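Local coordinates for protein formiminotetrahydrofolate cyclodeaminase (Thermotoga maritima, PDB 1O5H) that probably catalyses the cyclisation of 5-formiminotetrahydrofolate to 5,10-methenyltetrahydrofolate with release of ammonia, at residues F96-K101 with L114-S119; E52-F57 with S148-A153. One frame throughout, in Å; residues are numbered along the deposited sequence.

In the fold
Both contacts pair segments of helices that run nearly antiparallel where they meet in this all-helical fold, and they lie on opposite sides of the chain's centre, 34 Å apart between their centres and about 20 Å at their nearest atoms. Contact 1 pairs the C-terminal end of helix 68-100 with the early part of helix 107-141, neighbours in sequence. Contact 2 brings the end of helix 36-56 against the start of helix 147-172, so that it spans the stretch of chain containing contact 1. Contact 1 is partly solvent-exposed and made within one chain; contact 2 is buried, with the second subunit of the two-chain assembly beside it.

Contact 1 (F96-K101 with L114-S119); sequences FEKVMK and LKEAAS
The segments 96-100 and 114-119, of helix 68-100 and helix 107-141, run nearly antiparallel, their axes 9.0 Å apart at closest approach and 155° between their directions. They form the part of a helical hairpin nearest its turn, in which helix 68-100 ends and the chain folds back into helix 107-141. The backbones come nearest at V99 and L114, with 6.0 Å between the two CA atoms. Both methyl groups of V99 point into the interface. With CG1 anti to the backbone N (chi1 162°), CG2 is left to reach the backbone of the other helix, 3.6 Å from L114 N, and it also packs 3.9 Å from A117 CB. V99 CG1 packs against L114 CD2, 4.1 Å away, the two side chains running at about a right angle. L114 also touches E174 and I175, and A117 touches N171, which places this end of the hairpin against helix 147-172 and the loop after it. At the exposed margin, K98 and E116 stretch extended chains toward each other and form a salt bridge that ties the two helices beside the apolar contact. K98 NZ lies 2.8 Å from E116 OE1, approaching on the syn side of the carboxylate, 28° out of its plane.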
ATOM      1  N   PHE A  96       6.333 -19.550   5.401  1.00 60.95           N
ATOM      2  CA  PHE A  96       6.100 -20.176   4.099  1.00 62.87           C
ATOM      3  C   PHE A  96       7.090 -21.279   3.830  1.00 61.94           C
ATOM      4  O   PHE A  96       6.719 -22.306   3.295  1.00 61.50           O
ATOM      5  CB  PHE A  96       6.166 -19.168   2.955  1.00 64.68           C
ATOM      6  CG  PHE A  96       5.691 -19.722   1.636  1.00 70.69           C
ATOM      7  CD1 PHE A  96       6.477 -20.640   0.918  1.00 67.67           C
ATOM      8  CD2 PHE A  96       4.444 -19.319   1.104  1.00 83.50           C
ATOM      9  CE1 PHE A  96       6.034 -21.164  -0.306  1.00 74.24           C
ATOM     10  CE2 PHE A  96       3.983 -19.826  -0.132  1.00 83.26           C
ATOM     11  CZ  PHE A  96       4.783 -20.754  -0.838  1.00 79.53           C
ATOM     12  N   GLU A  97       8.354 -21.053   4.175  1.00 62.20           N
ATOM     13  CA  GLU A  97       9.385 -22.083   4.016  1.00 62.33           C
ATOM     14  C   GLU A  97       9.015 -23.303   4.814  1.00 60.43           C
ATOM     15  O   GLU A  97       8.995 -24.401   4.287  1.00 61.98           O
ATOM     16  CB  GLU A  97      10.762 -21.609   4.491  1.00 62.87           C
ATOM     17  CG  GLU A  97      11.259 -20.308   3.878  1.00 70.95           C
ATOM     18  CD  GLU A  97      11.700 -20.425   2.423  1.00 79.89           C
ATOM     19  OE1 GLU A  97      11.656 -21.539   1.854  1.00 81.98           O
ATOM     20  OE2 GLU A  97      12.101 -19.382   1.848  1.00 83.72           O
ATOM     21  N   LYS A  98       8.726 -23.097   6.090  1.00 58.92           N
ATOM     22  CA  LYS A  98       8.340 -24.163   6.988  1.00 58.04           C
ATOM     23  C   LYS A  98       7.128 -24.983   6.500  1.00 60.36           C
ATOM     24  O   LYS A  98       7.169 -26.203   6.532  1.00 60.80           O
ATOM     25  CB  LYS A  98       8.095 -23.582   8.362  1.00 56.93           C
ATOM     26  CG  LYS A  98       8.096 -24.597   9.442  1.00 56.84           C
ATOM     27  CD  LYS A  98       7.621 -24.008  10.754  1.00 62.49           C
ATOM     28  CE  LYS A  98       7.711 -25.051  11.863  1.00 70.33           C
ATOM     29  NZ  LYS A  98       7.453 -24.462  13.205  1.00 75.01           N
ATOM     30  N   VAL A  99       6.067 -24.327   6.032  1.00 64.33           N
ATOM     31  CA  VAL A  99       4.917 -25.037   5.434  1.00 67.61           C
ATOM     32  C   VAL A  99       5.309 -25.840   4.181  1.00 71.49           C
ATOM     33  O   VAL A  99       5.050 -27.038   4.110  1.00 71.76           O
ATOM     34  CB  VAL A  99       3.726 -24.086   5.120  1.00 68.24           C
ATOM     35  CG1 VAL A  99       2.739 -24.710   4.109  1.00 64.11           C
ATOM     36  CG2 VAL A  99       3.007 -23.701   6.400  1.00 66.79           C
HETATM   37  N   MSE A 100       5.934 -25.179   3.203  1.00 75.51           N
HETATM   38  CA  MSE A 100       6.379 -25.841   1.978  1.00 77.75           C
HETATM   39  C   MSE A 100       7.301 -26.997   2.342  1.00 77.33           C
HETATM   40  O   MSE A 100       7.143 -28.093   1.799  1.00 80.21           O
HETATM   41  CB  MSE A 100       7.042 -24.843   1.016  1.00 80.63           C
HETATM   42  CG  MSE A 100       7.602 -25.423  -0.285  1.00 90.11           C
HETATM   43 SE   MSE A 100       9.586 -25.755  -0.258  1.00129.76          SE
HETATM   44  CE  MSE A 100       9.722 -27.877  -0.421  1.00 99.45           C
ATOM     45  N   LYS A 101       8.229 -26.775   3.280  1.00 75.12           N
ATOM     46  CA  LYS A 101       9.141 -27.842   3.742  1.00 73.85           C
ATOM     47  C   LYS A 101       8.464 -28.781   4.739  1.00 73.12           C
ATOM     48  O   LYS A 101       9.084 -29.255   5.685  1.00 71.16           O
ATOM     49  CB  LYS A 101      10.430 -27.270   4.342  1.00 72.76           C
ATOM     50  N   LEU A 114       1.011 -24.924   9.172  1.00 40.61           N
ATOM     51  CA  LEU A 114      -0.105 -24.180   8.624  1.00 41.86           C
ATOM     52  C   LEU A 114      -0.710 -23.196   9.643  1.00 41.72           C
ATOM     53  O   LEU A 114      -1.031 -22.068   9.279  1.00 42.81           O
ATOM     54  CB  LEU A 114      -1.149 -25.143   8.085  1.00 43.17           C
ATOM     55  CG  LEU A 114      -0.861 -25.828   6.754  1.00 39.84           C
ATOM     56  CD1 LEU A 114      -1.758 -27.045   6.661  1.00 40.69           C
ATOM     57  CD2 LEU A 114      -1.117 -24.875   5.584  1.00 44.93           C
ATOM     58  N   LYS A 115      -0.821 -23.614  10.906  1.00 40.21           N
ATOM     59  CA  LYS A 115      -1.367 -22.759  11.961  1.00 40.55           C
ATOM     60  C   LYS A 115      -0.480 -21.565  12.194  1.00 42.52           C
ATOM     61  O   LYS A 115      -0.949 -20.427  12.221  1.00 43.54           O
ATOM     62  CB  LYS A 115      -1.549 -23.515  13.279  1.00 39.55           C
ATOM     63  CG  LYS A 115      -2.796 -24.400  13.339  1.00 41.98           C
ATOM     64  CD  LYS A 115      -2.866 -25.174  14.644  1.00 38.66           C
ATOM     65  CE  LYS A 115      -3.715 -26.427  14.522  1.00 36.98           C
ATOM     66  NZ  LYS A 115      -4.369 -26.653  15.828  1.00 31.17           N
ATOM     67  N   GLU A 116       0.811 -21.821  12.363  1.00 43.45           N
ATOM     68  CA  GLU A 116       1.753 -20.738  12.593  1.00 42.87           C
ATOM     69  C   GLU A 116       1.682 -19.782  11.434  1.00 42.80           C
ATOM     70  O   GLU A 116       1.579 -18.579  11.640  1.00 44.77           O
ATOM     71  CB  GLU A 116       3.174 -21.256  12.756  1.00 42.03           C
ATOM     72  CG  GLU A 116       3.438 -21.858  14.121  1.00 48.65           C
ATOM     73  CD  GLU A 116       4.838 -22.419  14.256  1.00 62.08           C
ATOM     74  OE1 GLU A 116       5.632 -22.303  13.295  1.00 70.41           O
ATOM     75  OE2 GLU A 116       5.149 -22.986  15.328  1.00 65.55           O
ATOM     76  N   ALA A 117       1.704 -20.320  10.216  1.00 42.09           N
ATOM     77  CA  ALA A 117       1.675 -19.484   9.024  1.00 41.01           C
ATOM     78  C   ALA A 117       0.438 -18.591   8.981  1.00 41.35           C
ATOM     79  O   ALA A 117       0.527 -17.411   8.685  1.00 42.31           O
ATOM     80  CB  ALA A 117       1.750 -20.323   7.803  1.00 40.81           C
ATOM     81  N   ALA A 118      -0.713 -19.152   9.303  1.00 39.80           N
ATOM     82  CA  ALA A 118      -1.926 -18.382   9.301  1.00 37.92           C
ATOM     83  C   ALA A 118      -1.881 -17.258  10.341  1.00 38.07           C
ATOM     84  O   ALA A 118      -2.526 -16.234  10.169  1.00 40.27           O
ATOM     85  CB  ALA A 118      -3.083 -19.303   9.546  1.00 36.58           C
ATOM     86  N   SER A 119      -1.105 -17.440  11.403  1.00 37.31           N
ATOM     87  CA  SER A 119      -1.069 -16.466  12.497  1.00 37.36           C
ATOM     88  C   SER A 119      -0.360 -15.222  12.072  1.00 37.01           C
ATOM     89  O   SER A 119      -0.615 -14.143  12.617  1.00 39.95           O
ATOM     90  CB  SER A 119      -0.357 -17.018  13.735  1.00 35.03           C
ATOM     91  OG  SER A 119      -1.079 -18.109  14.255  1.00 44.01           O
TER

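Contact 2 (E52-F57 with S148-A153)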
ATOM      1  N   GLU A  52       2.971   8.440  11.943  1.00 44.20           N
ATOM      2  CA  GLU A  52       4.004   9.036  12.748  1.00 45.66           C
ATOM      3  C   GLU A  52       4.331  10.465  12.281  1.00 49.16           C
ATOM      4  O   GLU A  52       4.494  11.370  13.113  1.00 49.27           O
ATOM      5  CB  GLU A  52       5.250   8.170  12.730  1.00 45.30           C
ATOM      6  CG  GLU A  52       6.237   8.547  13.810  1.00 48.26           C
ATOM      7  CD  GLU A  52       7.421   7.612  13.897  1.00 49.38           C
ATOM      8  OE1 GLU A  52       7.310   6.447  13.478  1.00 53.45           O
ATOM      9  OE2 GLU A  52       8.468   8.050  14.400  1.00 51.83           O
HETATM   10  N   MSE A  53       4.414  10.672  10.964  1.00 51.55           N
HETATM   11  CA  MSE A  53       4.706  11.997  10.433  1.00 55.44           C
HETATM   12  C   MSE A  53       3.680  13.005  10.891  1.00 50.54           C
HETATM   13  O   MSE A  53       4.035  14.040  11.430  1.00 52.34           O
HETATM   14  CB  MSE A  53       4.772  11.981   8.929  1.00 54.33           C
HETATM   15  CG  MSE A  53       4.692  13.351   8.285  1.00 57.66           C
HETATM   16 SE   MSE A  53       4.905  13.066   6.372  1.00 75.88          SE
HETATM   17  CE  MSE A  53       4.568  15.058   5.650  1.00 70.12           C
ATOM     18  N   VAL A  54       2.409  12.688  10.704  1.00 47.91           N
ATOM     19  CA  VAL A  54       1.344  13.564  11.138  1.00 45.59           C
ATOM     20  C   VAL A  54       1.432  13.830  12.641  1.00 46.39           C
ATOM     21  O   VAL A  54       1.249  14.976  13.088  1.00 48.30           O
ATOM     22  CB  VAL A  54      -0.043  13.017  10.755  1.00 46.33           C
ATOM     23  CG1 VAL A  54      -1.126  13.906  11.311  1.00 42.55           C
ATOM     24  CG2 VAL A  54      -0.183  12.900   9.211  1.00 42.85           C
ATOM     25  N   ALA A  55       1.741  12.806  13.432  1.00 44.82           N
ATOM     26  CA  ALA A  55       1.840  13.018  14.880  1.00 45.17           C
ATOM     27  C   ALA A  55       3.001  13.942  15.238  1.00 46.57           C
ATOM     28  O   ALA A  55       2.870  14.815  16.096  1.00 47.38           O
ATOM     29  CB  ALA A  55       1.972  11.722  15.597  1.00 46.38           C
ATOM     30  N   ASN A  56       4.137  13.753  14.575  1.00 47.29           N
ATOM     31  CA  ASN A  56       5.275  14.642  14.767  1.00 47.21           C
ATOM     32  C   ASN A  56       4.952  16.064  14.423  1.00 48.56           C
ATOM     33  O   ASN A  56       5.290  16.965  15.180  1.00 50.39           O
ATOM     34  CB  ASN A  56       6.452  14.211  13.916  1.00 47.08           C
ATOM     35  CG  ASN A  56       7.357  13.249  14.631  1.00 48.00           C
ATOM     36  OD1 ASN A  56       7.561  13.346  15.856  1.00 41.21           O
ATOM     37  ND2 ASN A  56       7.919  12.302  13.875  1.00 44.01           N
ATOM     38  N   PHE A  57       4.303  16.271  13.282  1.00 47.84           N
ATOM     39  CA  PHE A  57       3.955  17.603  12.887  1.00 48.43           C
ATOM     40  C   PHE A  57       2.819  18.192  13.728  1.00 50.06           C
ATOM     41  O   PHE A  57       2.371  19.298  13.457  1.00 51.85           O
ATOM     42  CB  PHE A  57       3.596  17.626  11.421  1.00 49.36           C
ATOM     43  CG  PHE A  57       4.766  17.808  10.512  1.00 53.44           C
ATOM     44  CD1 PHE A  57       5.376  19.044  10.388  1.00 55.19           C
ATOM     45  CD2 PHE A  57       5.227  16.751   9.731  1.00 65.01           C
ATOM     46  CE1 PHE A  57       6.446  19.225   9.524  1.00 57.82           C
ATOM     47  CE2 PHE A  57       6.300  16.924   8.855  1.00 62.83           C
ATOM     48  CZ  PHE A  57       6.905  18.163   8.753  1.00 57.74           C
ATOM     49  N   SER A 148      -4.320  15.157   4.449  1.00 36.34           N
ATOM     50  CA  SER A 148      -4.011  14.336   3.287  1.00 35.38           C
ATOM     51  C   SER A 148      -3.168  13.125   3.702  1.00 36.26           C
ATOM     52  O   SER A 148      -3.483  11.983   3.361  1.00 36.36           O
ATOM     53  CB  SER A 148      -3.296  15.155   2.222  1.00 34.30           C
ATOM     54  OG  SER A 148      -1.902  15.085   2.403  1.00 42.32           O
ATOM     55  N   ASP A 149      -2.113  13.359   4.476  1.00 37.16           N
ATOM     56  CA  ASP A 149      -1.249  12.253   4.865  1.00 37.03           C
ATOM     57  C   ASP A 149      -1.948  11.245   5.754  1.00 36.05           C
ATOM     58  O   ASP A 149      -1.716  10.055   5.647  1.00 39.38           O
ATOM     59  CB  ASP A 149       0.016  12.757   5.509  1.00 37.44           C
ATOM     60  CG  ASP A 149       0.899  13.463   4.539  1.00 43.84           C
ATOM     61  OD1 ASP A 149       1.013  12.979   3.392  1.00 60.55           O
ATOM     62  OD2 ASP A 149       1.521  14.508   4.826  1.00 51.71           O
ATOM     63  N   THR A 150      -2.814  11.713   6.625  1.00 35.34           N
ATOM     64  CA  THR A 150      -3.630  10.801   7.400  1.00 35.04           C
ATOM     65  C   THR A 150      -4.511   9.950   6.503  1.00 35.66           C
ATOM     66  O   THR A 150      -4.582   8.730   6.682  1.00 36.63           O
ATOM     67  CB  THR A 150      -4.494  11.594   8.341  1.00 36.08           C
ATOM     68  OG1 THR A 150      -3.635  12.336   9.221  1.00 42.76           O
ATOM     69  CG2 THR A 150      -5.289  10.655   9.250  1.00 24.52           C
ATOM     70  N   LEU A 151      -5.184  10.594   5.548  1.00 35.13           N
ATOM     71  CA  LEU A 151      -6.099   9.907   4.655  1.00 34.06           C
ATOM     72  C   LEU A 151      -5.318   8.875   3.889  1.00 35.67           C
ATOM     73  O   LEU A 151      -5.722   7.730   3.787  1.00 39.55           O
ATOM     74  CB  LEU A 151      -6.729  10.880   3.678  1.00 31.57           C
ATOM     75  CG  LEU A 151      -8.250  10.877   3.607  1.00 36.79           C
ATOM     76  CD1 LEU A 151      -8.652  11.672   2.425  1.00 33.47           C
ATOM     77  CD2 LEU A 151      -8.867   9.460   3.550  1.00 30.48           C
ATOM     78  N   ASN A 152      -4.168   9.280   3.382  1.00 35.87           N
ATOM     79  CA  ASN A 152      -3.346   8.391   2.625  1.00 35.50           C
ATOM     80  C   ASN A 152      -3.065   7.193   3.467  1.00 35.03           C
ATOM     81  O   ASN A 152      -3.150   6.055   2.986  1.00 36.82           O
ATOM     82  CB  ASN A 152      -2.048   9.085   2.239  1.00 37.30           C
ATOM     83  CG  ASN A 152      -2.240  10.083   1.135  1.00 38.36           C
ATOM     84  OD1 ASN A 152      -3.351  10.236   0.591  1.00 44.14           O
ATOM     85  ND2 ASN A 152      -1.164  10.746   0.764  1.00 33.90           N
ATOM     86  N   ALA A 153      -2.748   7.432   4.736  1.00 32.58           N
ATOM     87  CA  ALA A 153      -2.402   6.324   5.603  1.00 32.30           C
ATOM     88  C   ALA A 153      -3.619   5.443   5.853  1.00 33.66           C
ATOM     89  O   ALA A 153      -3.493   4.222   5.923  1.00 37.28           O
ATOM     90  CB  ALA A 153      -1.799   6.791   6.865  1.00 32.09           C
TER
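M53 has CG anti to the backbone N (chi1 164°) and stays extended to its end, which carries the selenomethionine methyl CE over to the carboxylate of D149. In V54, CG1 lies anti to the backbone N and CG2 beside it, which presents both methyls to T150. The side chains of M53 and D149 approach each other at a slant, with M53 CE beside D149 OD2. V54 straddles the hydroxyl of T150: CG2 is 3.5 Å and CG1 3.6 Å from T150 OG1, and CG2 also lies 3.7 Å from D149 CB. The segments 52-56 and 148-153 behind these groups run nearly antiparallel, at 155°, with 9.5 Å between their axes at closest approach, and V54 and T150 have the nearest CA atoms, 6.8 Å apart. This is helix-helix packing inside the bundle, with L146 touching M53 and V54, while L135 of helix 107-141 and L206 of helix 178-206 touch T150. The second subunit also reaches this place: its V27 packs on M53, and its G36 N donates a hydrogen bond to D149 OD1. Within the chain, therefore, the two segments meet by van der Waals contact of methyl groups with carbon and oxygen atoms. D149 offers its apolar CB to V54 and carboxylate oxygen OD2 to the M53 methyl, while OD1 takes the N-H of G36 of the second subunit, so one residue takes part both in packing within the chain and in the subunit interface.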